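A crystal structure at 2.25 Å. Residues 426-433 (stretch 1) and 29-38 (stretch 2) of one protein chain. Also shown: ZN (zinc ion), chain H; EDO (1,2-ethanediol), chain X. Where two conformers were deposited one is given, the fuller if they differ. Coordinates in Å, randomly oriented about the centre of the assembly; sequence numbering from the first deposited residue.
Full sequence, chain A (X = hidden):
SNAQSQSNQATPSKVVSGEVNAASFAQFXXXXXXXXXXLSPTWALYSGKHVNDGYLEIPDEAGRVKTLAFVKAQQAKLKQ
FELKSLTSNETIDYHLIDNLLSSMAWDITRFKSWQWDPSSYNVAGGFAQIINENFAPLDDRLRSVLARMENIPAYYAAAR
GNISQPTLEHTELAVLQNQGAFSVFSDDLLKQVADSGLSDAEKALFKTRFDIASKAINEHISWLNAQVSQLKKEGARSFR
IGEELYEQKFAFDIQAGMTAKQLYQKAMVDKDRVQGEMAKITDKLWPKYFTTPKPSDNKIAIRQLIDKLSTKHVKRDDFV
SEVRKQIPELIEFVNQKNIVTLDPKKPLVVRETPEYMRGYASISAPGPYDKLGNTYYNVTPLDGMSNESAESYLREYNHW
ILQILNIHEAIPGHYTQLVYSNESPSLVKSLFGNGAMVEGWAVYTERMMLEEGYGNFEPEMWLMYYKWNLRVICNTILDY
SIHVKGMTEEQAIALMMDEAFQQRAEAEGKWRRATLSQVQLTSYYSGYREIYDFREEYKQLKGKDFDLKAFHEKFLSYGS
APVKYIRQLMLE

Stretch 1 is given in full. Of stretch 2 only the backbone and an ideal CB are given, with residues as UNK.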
# COMPACT_ATOMS: atom_id res chain seq x y z
N SER A 426 13.48 -11.52 8.40
CA SER A 426 13.50 -11.12 9.79
C SER A 426 12.13 -10.63 10.18
O SER A 426 11.39 -10.09 9.34
CB SER A 426 14.54 -10.04 10.06
OG SER A 426 14.02 -8.77 9.73
N LEU A 427 11.79 -10.80 11.45
CA LEU A 427 10.52 -10.33 11.96
C LEU A 427 10.37 -8.83 11.72
O LEU A 427 9.37 -8.40 11.20
CB LEU A 427 10.38 -10.69 13.45
CG LEU A 427 8.96 -10.67 14.08
CD1 LEU A 427 7.90 -11.35 13.21
CD2 LEU A 427 8.99 -11.31 15.47
N VAL A 428 11.39 -8.03 12.03
CA VAL A 428 11.35 -6.59 11.78
C VAL A 428 11.06 -6.19 10.32
O VAL A 428 10.23 -5.33 10.09
CB VAL A 428 12.62 -5.91 12.31
CG1 VAL A 428 12.68 -4.44 11.91
CG2 VAL A 428 12.66 -6.06 13.83
N LYS A 429 11.72 -6.82 9.36
CA LYS A 429 11.45 -6.54 7.95
C LYS A 429 10.07 -6.97 7.55
O LYS A 429 9.44 -6.31 6.74
CB LYS A 429 12.44 -7.22 7.01
CG LYS A 429 13.88 -6.76 7.16
CD LYS A 429 14.72 -7.18 5.95
CE LYS A 429 14.87 -8.68 5.85
NZ LYS A 429 16.20 -8.98 5.27
N SER A 430 9.60 -8.09 8.09
CA SER A 430 8.27 -8.57 7.75
C SER A 430 7.21 -7.59 8.26
O SER A 430 6.31 -7.27 7.54
CB SER A 430 8.02 -9.97 8.29
OG SER A 430 8.86 -10.90 7.64
N LEU A 431 7.39 -7.04 9.46
CA LEU A 431 6.44 -6.09 10.02
C LEU A 431 6.58 -4.68 9.49
O LEU A 431 5.59 -3.98 9.31
CB LEU A 431 6.59 -6.06 11.54
CG LEU A 431 6.33 -7.36 12.29
CD1 LEU A 431 6.74 -7.25 13.77
CD2 LEU A 431 4.88 -7.78 12.17
N PHE A 432 7.80 -4.21 9.26
CA PHE A 432 8.01 -2.78 9.01
C PHE A 432 8.80 -2.50 7.79
O PHE A 432 9.48 -1.49 7.74
CB PHE A 432 8.72 -2.12 10.18
CG PHE A 432 8.09 -2.40 11.47
CD1 PHE A 432 6.80 -2.00 11.70
CD2 PHE A 432 8.75 -3.07 12.44
CE1 PHE A 432 6.18 -2.28 12.90
CE2 PHE A 432 8.16 -3.35 13.65
CZ PHE A 432 6.86 -2.99 13.87
N GLY A 433 8.65 -3.35 6.79
CA GLY A 433 9.42 -3.23 5.55
C GLY A 433 8.96 -2.09 4.68
O GLY A 433 7.93 -1.52 4.92
N UNK A 29 16.23 -6.96 19.27
CA UNK A 29 15.15 -7.00 18.26
C UNK A 29 13.91 -7.73 18.75
O UNK A 29 12.82 -7.22 18.62
CB UNK A 29 15.65 -7.67 16.98
N UNK A 30 14.08 -8.94 19.25
CA UNK A 30 12.94 -9.69 19.78
C UNK A 30 12.30 -9.00 21.03
O UNK A 30 11.06 -8.94 21.13
CB UNK A 30 13.39 -11.11 20.14
N UNK A 31 13.12 -8.44 21.92
CA UNK A 31 12.58 -7.71 23.07
C UNK A 31 11.87 -6.43 22.63
O UNK A 31 10.89 -6.03 23.23
CB UNK A 31 13.70 -7.37 24.06
N UNK A 32 12.35 -5.80 21.58
CA UNK A 32 11.72 -4.61 21.09
C UNK A 32 10.28 -4.90 20.60
O UNK A 32 9.34 -4.20 20.92
CB UNK A 32 12.57 -4.01 19.97
N UNK A 33 10.14 -5.91 19.77
CA UNK A 33 8.83 -6.34 19.28
C UNK A 33 7.95 -6.73 20.47
O UNK A 33 6.80 -6.30 20.55
CB UNK A 33 8.97 -7.51 18.30
N UNK A 34 8.47 -7.51 21.41
CA UNK A 34 7.69 -7.78 22.60
C UNK A 34 7.20 -6.51 23.32
O UNK A 34 6.03 -6.44 23.70
CB UNK A 34 8.52 -8.63 23.56
N UNK A 35 8.06 -5.51 23.45
CA UNK A 35 7.67 -4.29 24.09
C UNK A 35 6.69 -3.51 23.26
O UNK A 35 5.83 -2.87 23.81
CB UNK A 35 8.90 -3.43 24.39
N UNK A 36 6.82 -3.56 21.94
CA UNK A 36 5.90 -2.84 21.07
C UNK A 36 4.52 -3.42 21.26
O UNK A 36 3.58 -2.68 21.36
CB UNK A 36 6.33 -2.92 19.60
N UNK A 37 4.41 -4.74 21.35
CA UNK A 37 3.13 -5.37 21.52
C UNK A 37 2.48 -5.17 22.88
O UNK A 37 1.24 -5.14 22.98
CB UNK A 37 3.28 -6.87 21.25
N UNK A 38 3.29 -5.01 23.91
CA UNK A 38 2.82 -4.65 25.24
C UNK A 38 2.28 -3.23 25.27
O UNK A 38 1.32 -2.98 25.97
CB UNK A 38 3.95 -4.80 26.26
ZN ZN H . 10.19 -5.90 28.00
C1 EDO X . -1.60 -5.11 27.61
O1 EDO X . -1.10 -3.85 28.04
C2 EDO X . -0.50 -5.84 26.87
O2 EDO X . -0.37 -7.15 27.44

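Stretch 2 is helical throughout, and its axis passes that of helix 427-432 at 11.1 Å, with N-to-C directions 39° apart. What stretch 1 offers is greasy: L427, V428, L431 and F432, with no charge among them.

At position 29 CA-to-CB points toward stretch 1, and the ideal CB already lies 4.6 Å from V428 CG2. The CA atoms are close here, so a small residue such as alanine, serine or glycine suits. The residue is S29; its hydroxyl, in the m rotamer, is hydrogen-bonded elsewhere in the structure.

Position 30 points sideways, with nothing of stretch 1 within 5.5 Å of the ideal CB. Many medium or long side chains, polar or not, could be accepted. It is N30, whose end swings nearer: OD1 comes to 4.2 Å from L427 CD2, a plain contact that asks nothing of the amide.

Position 31 is out of reach and leaves the choice open; it is A31, whose carbonyl accepts a weak hydrogen bond from a water on the zinc.

Position 32 points toward stretch 1 but at a distance, so a leucine-sized or larger side chain, aliphatic or aromatic, could approach. F32, chi1 t, brings CE2 to 4.6 Å from F432 CE2 and so only borders the contact.

Position 33 is the centre. Its ideal CB points toward stretch 1, 4.7 Å from L427 CD2 and 5.1 Å from L431 CD1, above a hollow lined with carbon. A medium aliphatic residue, valine, leucine, isoleucine or methionine, would fit. I33 spreads across it: CG2 lies 4.3 Å from L427 CD2 and CG1 4.4 Å from V428 CG2, while CD1 reaches L431 CD1 at 3.8 Å and the edge of the F432 ring, at CE2, at 3.7 Å.

Positions 34 and 35 are out of reach, and stretch 1 sets no rule for them. At 35, however, the zinc ion nearby favours a ligand such as aspartate, glutamate or histidine. They are D34 and D35; D35 OD1 binds the zinc at 2.3 Å.

Position 36, one turn after 32, again points toward stretch 1 without touching it, facing the F432 ring. Leucine, methionine or an aromatic residue could bridge the gap. L36 does so, with CD2 3.5 Å from F432 CZ.

Position 37 points sideways, so a long apolar side chain is needed to reach L431. W37, chi1 m, brings CZ2 to 3.6 Å from L431 CD1, while NE1 bonds elsewhere in the structure.

Position 38 is out of reach and tolerant; Q38 extends its side chain clear of stretch 1.

Stretch 2 29-38: SNAFIDDLWQ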
# COMPACT_ATOMS: atom_id res chain seq x y z
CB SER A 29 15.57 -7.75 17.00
OG SER A 29 16.62 -7.13 16.35
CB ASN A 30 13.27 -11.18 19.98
CG ASN A 30 13.29 -11.96 18.64
OD1 ASN A 30 12.46 -11.73 17.74
ND2 ASN A 30 14.27 -12.86 18.49
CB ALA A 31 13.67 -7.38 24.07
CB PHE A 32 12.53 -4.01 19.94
CG PHE A 32 11.82 -2.91 19.23
CD1 PHE A 32 11.76 -1.68 19.78
CD2 PHE A 32 11.16 -3.15 18.06
CE1 PHE A 32 11.08 -0.65 19.17
CE2 PHE A 32 10.47 -2.14 17.43
CZ PHE A 32 10.43 -0.89 18.00
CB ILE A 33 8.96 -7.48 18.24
CG1 ILE A 33 9.66 -6.97 16.96
CG2 ILE A 33 7.60 -8.13 17.93
CD1 ILE A 33 9.04 -5.69 16.43
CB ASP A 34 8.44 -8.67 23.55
CG ASP A 34 8.53 -10.11 23.03
OD1 ASP A 34 7.76 -10.47 22.10
OD2 ASP A 34 9.38 -10.86 23.57
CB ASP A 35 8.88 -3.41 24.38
CG ASP A 35 9.78 -4.00 25.44
OD1 ASP A 35 9.27 -4.89 26.16
OD2 ASP A 35 10.97 -3.60 25.57
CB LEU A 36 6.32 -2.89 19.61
CG LEU A 36 5.52 -2.03 18.64
CD1 LEU A 36 5.59 -0.56 19.01
CD2 LEU A 36 5.95 -2.32 17.20
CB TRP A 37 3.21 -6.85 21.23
CG TRP A 37 3.59 -7.25 19.82
CD1 TRP A 37 4.06 -8.48 19.45
CD2 TRP A 37 3.53 -6.46 18.58
NE1 TRP A 37 4.27 -8.52 18.11
CE2 TRP A 37 3.98 -7.35 17.53
CE3 TRP A 37 3.15 -5.17 18.25
CZ2 TRP A 37 4.07 -6.95 16.21
CZ3 TRP A 37 3.23 -4.76 16.90
CH2 TRP A 37 3.69 -5.64 15.91
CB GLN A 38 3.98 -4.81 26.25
CG GLN A 38 3.76 -4.26 27.65
CD GLN A 38 4.90 -4.66 28.61
OE1 GLN A 38 5.88 -3.90 28.80
NE2 GLN A 38 4.81 -5.87 29.19
O HOH W 1 11.28 -7.12 26.33
O HOH W 2 12.57 -4.97 27.99
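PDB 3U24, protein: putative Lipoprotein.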